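Local coordinates for HIT family hydrolase (Legionella pneumophila subsp. pneumophila, PDB 6D6J) that probably hydrolyses nucleotide substrates as a zinc-binding member of the histidine triad family, working through a histidine nucleophile, at the interface of chains A and B. Residues are numbered along the deposited sequence; one frame, centred on the assembly and turned at random. Chains: chain A/B, HIT family hydrolase.

The interface of chains A and B. Residues chain A 45, 90, 92, 109, 111, 114, 116, 120; chain B 90, 92, 118-121.
This is a two-fold symmetric homodimer interface of the histidine triad (HIT) family. It pairs strands 89-95 of the two chains antiparallel at A:Val92 and B:Val92, and lays the C-terminal tail of chain B across the sheet of chain A. Such dimers are typical of the family. The terminal carboxylate of B:Gly121 is gripped end-on by A:Arg114. A:Arg114 NH1 bonds B:Gly121 O and A:Arg114 NH2 bonds B:Gly121 OXT, each at 2.8 Å, and both oxygens lie close to the guanidinium plane. Both bonds are nearly straight. The arginine reaches the carboxylate with its chain extended from CG to NE. A:Met116 SD lies over the rim of one guanidinium face.

A:Arg90 bends at chi3 (-68°), which turns NH1 onto a lone pair of B:Pro120 O, 2.8 Å away. A:Met116 CB covers one face of this guanidinium. B:Arg90 NH1 makes the counterpart bond to A:Pro120 O, from slightly off the carbonyl plane. The arginine stems also pack on the central valines, with A:Arg90 CG 3.7 Å from B:Val92 CG1.

B:Trp118 points the CZ2-CH2 edge of its six-membered ring at a face of A:His109, a histidine of the triad motif. The planes meet at 56°, and B:Trp118 CZ2 comes to 3.4 Å from A:His109 CE1. A:His45 NE2 and A:His109 ND1 share a 2.9 Å hydrogen bond that should limit rotation of the A:His109 ring. A:Leu111 CD1 meets B:Pro120 CG tip to tip at 3.6 Å.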
loop_
_atom_site.group_PDB
_atom_site.type_symbol
_atom_site.label_atom_id
_atom_site.label_comp_id
_atom_site.label_asym_id
_atom_site.label_seq_id
_atom_site.Cartn_x
_atom_site.Cartn_y
_atom_site.Cartn_z
ATOM N N HIS A 45 -12.321 -7.783 3.821
ATOM C CA HIS A 45 -11.385 -7.854 2.705
ATOM C C HIS A 45 -12.050 -7.127 1.546
ATOM O O HIS A 45 -12.954 -7.668 0.910
ATOM C CB HIS A 45 -11.031 -9.294 2.356
ATOM C CG HIS A 45 -9.936 -9.402 1.351
ATOM N ND1 HIS A 45 -9.346 -10.607 1.040
ATOM C CD2 HIS A 45 -9.323 -8.462 0.589
ATOM C CE1 HIS A 45 -8.418 -10.406 0.119
ATOM N NE2 HIS A 45 -8.379 -9.114 -0.171
ATOM N N ARG A 90 -4.641 -3.470 7.161
ATOM C CA ARG A 90 -3.482 -3.558 6.283
ATOM C C ARG A 90 -3.914 -3.243 4.859
ATOM O O ARG A 90 -4.977 -3.695 4.415
ATOM C CB ARG A 90 -2.876 -4.977 6.359
ATOM C CG ARG A 90 -1.729 -5.199 5.392
ATOM C CD ARG A 90 -0.969 -6.485 5.702
ATOM N NE ARG A 90 -0.275 -6.324 6.974
ATOM C CZ ARG A 90 0.227 -7.318 7.704
ATOM N NH1 ARG A 90 0.145 -8.600 7.302
ATOM N NH2 ARG A 90 0.830 -7.021 8.851
ATOM N N VAL A 92 -2.606 -3.455 0.846
ATOM C CA VAL A 92 -1.647 -4.219 0.041
ATOM C C VAL A 92 -1.849 -3.947 -1.447
ATOM O O VAL A 92 -2.971 -4.080 -1.956
ATOM C CB VAL A 92 -1.765 -5.733 0.295
ATOM C CG1 VAL A 92 -0.725 -6.510 -0.513
ATOM C CG2 VAL A 92 -1.645 -6.065 1.766
ATOM N N HIS A 109 -5.843 -3.887 -1.858
ATOM C CA HIS A 109 -6.520 -4.729 -0.875
ATOM C C HIS A 109 -6.563 -4.000 0.459
ATOM O O HIS A 109 -5.551 -3.454 0.907
ATOM C CB HIS A 109 -5.740 -6.021 -0.619
ATOM C CG HIS A 109 -5.607 -6.911 -1.808
ATOM N ND1 HIS A 109 -6.457 -7.977 -2.042
ATOM C CD2 HIS A 109 -4.707 -6.901 -2.817
ATOM C CE1 HIS A 109 -6.087 -8.574 -3.164
ATOM N NE2 HIS A 109 -5.025 -7.946 -3.649
ATOM N N LEU A 111 -7.507 -5.100 4.287
ATOM C CA LEU A 111 -7.743 -6.284 5.109
ATOM C C LEU A 111 -7.783 -5.908 6.579
ATOM O O LEU A 111 -6.947 -5.139 7.045
ATOM C CB LEU A 111 -6.607 -7.296 4.905
ATOM C CG LEU A 111 -6.504 -7.850 3.489
ATOM C CD1 LEU A 111 -5.063 -7.844 3.035
ATOM C CD2 LEU A 111 -7.091 -9.236 3.496
ATOM N N ARG A 114 -9.122 -9.060 11.972
ATOM C CA ARG A 114 -8.349 -10.056 12.703
ATOM C C ARG A 114 -6.952 -9.473 12.828
ATOM O O ARG A 114 -6.615 -8.481 12.165
ATOM C CB ARG A 114 -8.251 -11.388 11.947
ATOM C CG ARG A 114 -7.552 -11.290 10.582
ATOM C CD ARG A 114 -7.208 -12.663 10.054
ATOM N NE ARG A 114 -6.754 -12.700 8.668
ATOM C CZ ARG A 114 -5.486 -12.565 8.288
ATOM N NH1 ARG A 114 -4.522 -12.325 9.174
ATOM N NH2 ARG A 114 -5.187 -12.662 7.007
ATOM N N MET A 116 -3.416 -9.020 11.787
ATOM C CA MET A 116 -2.607 -9.233 10.593
ATOM C C MET A 116 -1.186 -9.567 11.026
ATOM O O MET A 116 -0.667 -8.973 11.973
ATOM C CB MET A 116 -2.629 -7.973 9.725
ATOM C CG MET A 116 -4.046 -7.499 9.350
ATOM S SD MET A 116 -5.099 -8.757 8.558
ATOM C CE MET A 116 -4.124 -9.118 7.080
ATOM N N PRO A 120 4.243 -10.530 5.654
ATOM C CA PRO A 120 2.988 -10.333 4.913
ATOM C C PRO A 120 2.986 -11.160 3.632
ATOM O O PRO A 120 2.977 -10.632 2.503
ATOM C CB PRO A 120 3.026 -8.830 4.631
ATOM C CG PRO A 120 4.504 -8.580 4.351
ATOM C CD PRO A 120 5.232 -9.470 5.355
ATOM N N ARG B 90 5.686 -6.733 -3.611
ATOM C CA ARG B 90 4.511 -6.374 -2.837
ATOM C C ARG B 90 4.755 -5.078 -2.079
ATOM O O ARG B 90 5.866 -4.828 -1.580
ATOM C CB ARG B 90 4.167 -7.503 -1.862
ATOM C CG ARG B 90 2.972 -7.211 -0.936
ATOM C CD ARG B 90 2.456 -8.489 -0.294
ATOM N NE ARG B 90 1.866 -9.357 -1.311
ATOM C CZ ARG B 90 1.718 -10.678 -1.206
ATOM N NH1 ARG B 90 2.130 -11.332 -0.113
ATOM N NH2 ARG B 90 1.182 -11.341 -2.227
ATOM N N VAL B 92 3.101 -2.748 1.117
ATOM C CA VAL B 92 2.230 -2.919 2.284
ATOM C C VAL B 92 2.270 -1.670 3.157
ATOM O O VAL B 92 3.355 -1.228 3.558
ATOM C CB VAL B 92 2.661 -4.132 3.139
ATOM C CG1 VAL B 92 1.699 -4.320 4.309
ATOM C CG2 VAL B 92 2.741 -5.399 2.291
ATOM N N TRP B 118 0.037 -15.817 -0.613
ATOM C CA TRP B 118 -1.282 -15.332 -0.238
ATOM C C TRP B 118 -1.839 -16.275 0.822
ATOM O O TRP B 118 -1.752 -17.499 0.658
ATOM C CB TRP B 118 -2.199 -15.315 -1.471
ATOM C CG TRP B 118 -3.343 -14.338 -1.379
ATOM C CD1 TRP B 118 -4.688 -14.622 -1.384
ATOM C CD2 TRP B 118 -3.238 -12.913 -1.290
ATOM N NE1 TRP B 118 -5.417 -13.455 -1.317
ATOM C CE2 TRP B 118 -4.552 -12.392 -1.261
ATOM C CE3 TRP B 118 -2.153 -12.022 -1.260
ATOM C CZ2 TRP B 118 -4.810 -11.023 -1.189
ATOM C CZ3 TRP B 118 -2.409 -10.662 -1.193
ATOM C CH2 TRP B 118 -3.729 -10.176 -1.149
ATOM N N PRO B 119 -2.405 -15.759 1.926
ATOM C CA PRO B 119 -2.700 -14.350 2.215
ATOM C C PRO B 119 -1.450 -13.552 2.594
ATOM O O PRO B 119 -0.407 -14.133 2.931
ATOM C CB PRO B 119 -3.619 -14.439 3.450
ATOM C CG PRO B 119 -3.179 -15.710 4.150
ATOM C CD PRO B 119 -2.861 -16.659 3.009
ATOM N N PRO B 120 -1.559 -12.228 2.581
ATOM C CA PRO B 120 -0.398 -11.370 2.913
ATOM C C PRO B 120 -0.330 -11.133 4.418
ATOM O O PRO B 120 -0.491 -10.010 4.922
ATOM C CB PRO B 120 -0.720 -10.089 2.142
ATOM C CG PRO B 120 -2.222 -9.997 2.260
ATOM C CD PRO B 120 -2.739 -11.417 2.219
ATOM N N GLY B 121 -0.089 -12.214 5.158
ATOM C CA GLY B 121 -0.204 -12.185 6.607
ATOM C C GLY B 121 -1.646 -12.181 7.065
ATOM O O GLY B 121 -1.953 -11.822 8.206
ATOM O OXT GLY B 121 -2.533 -12.527 6.276
#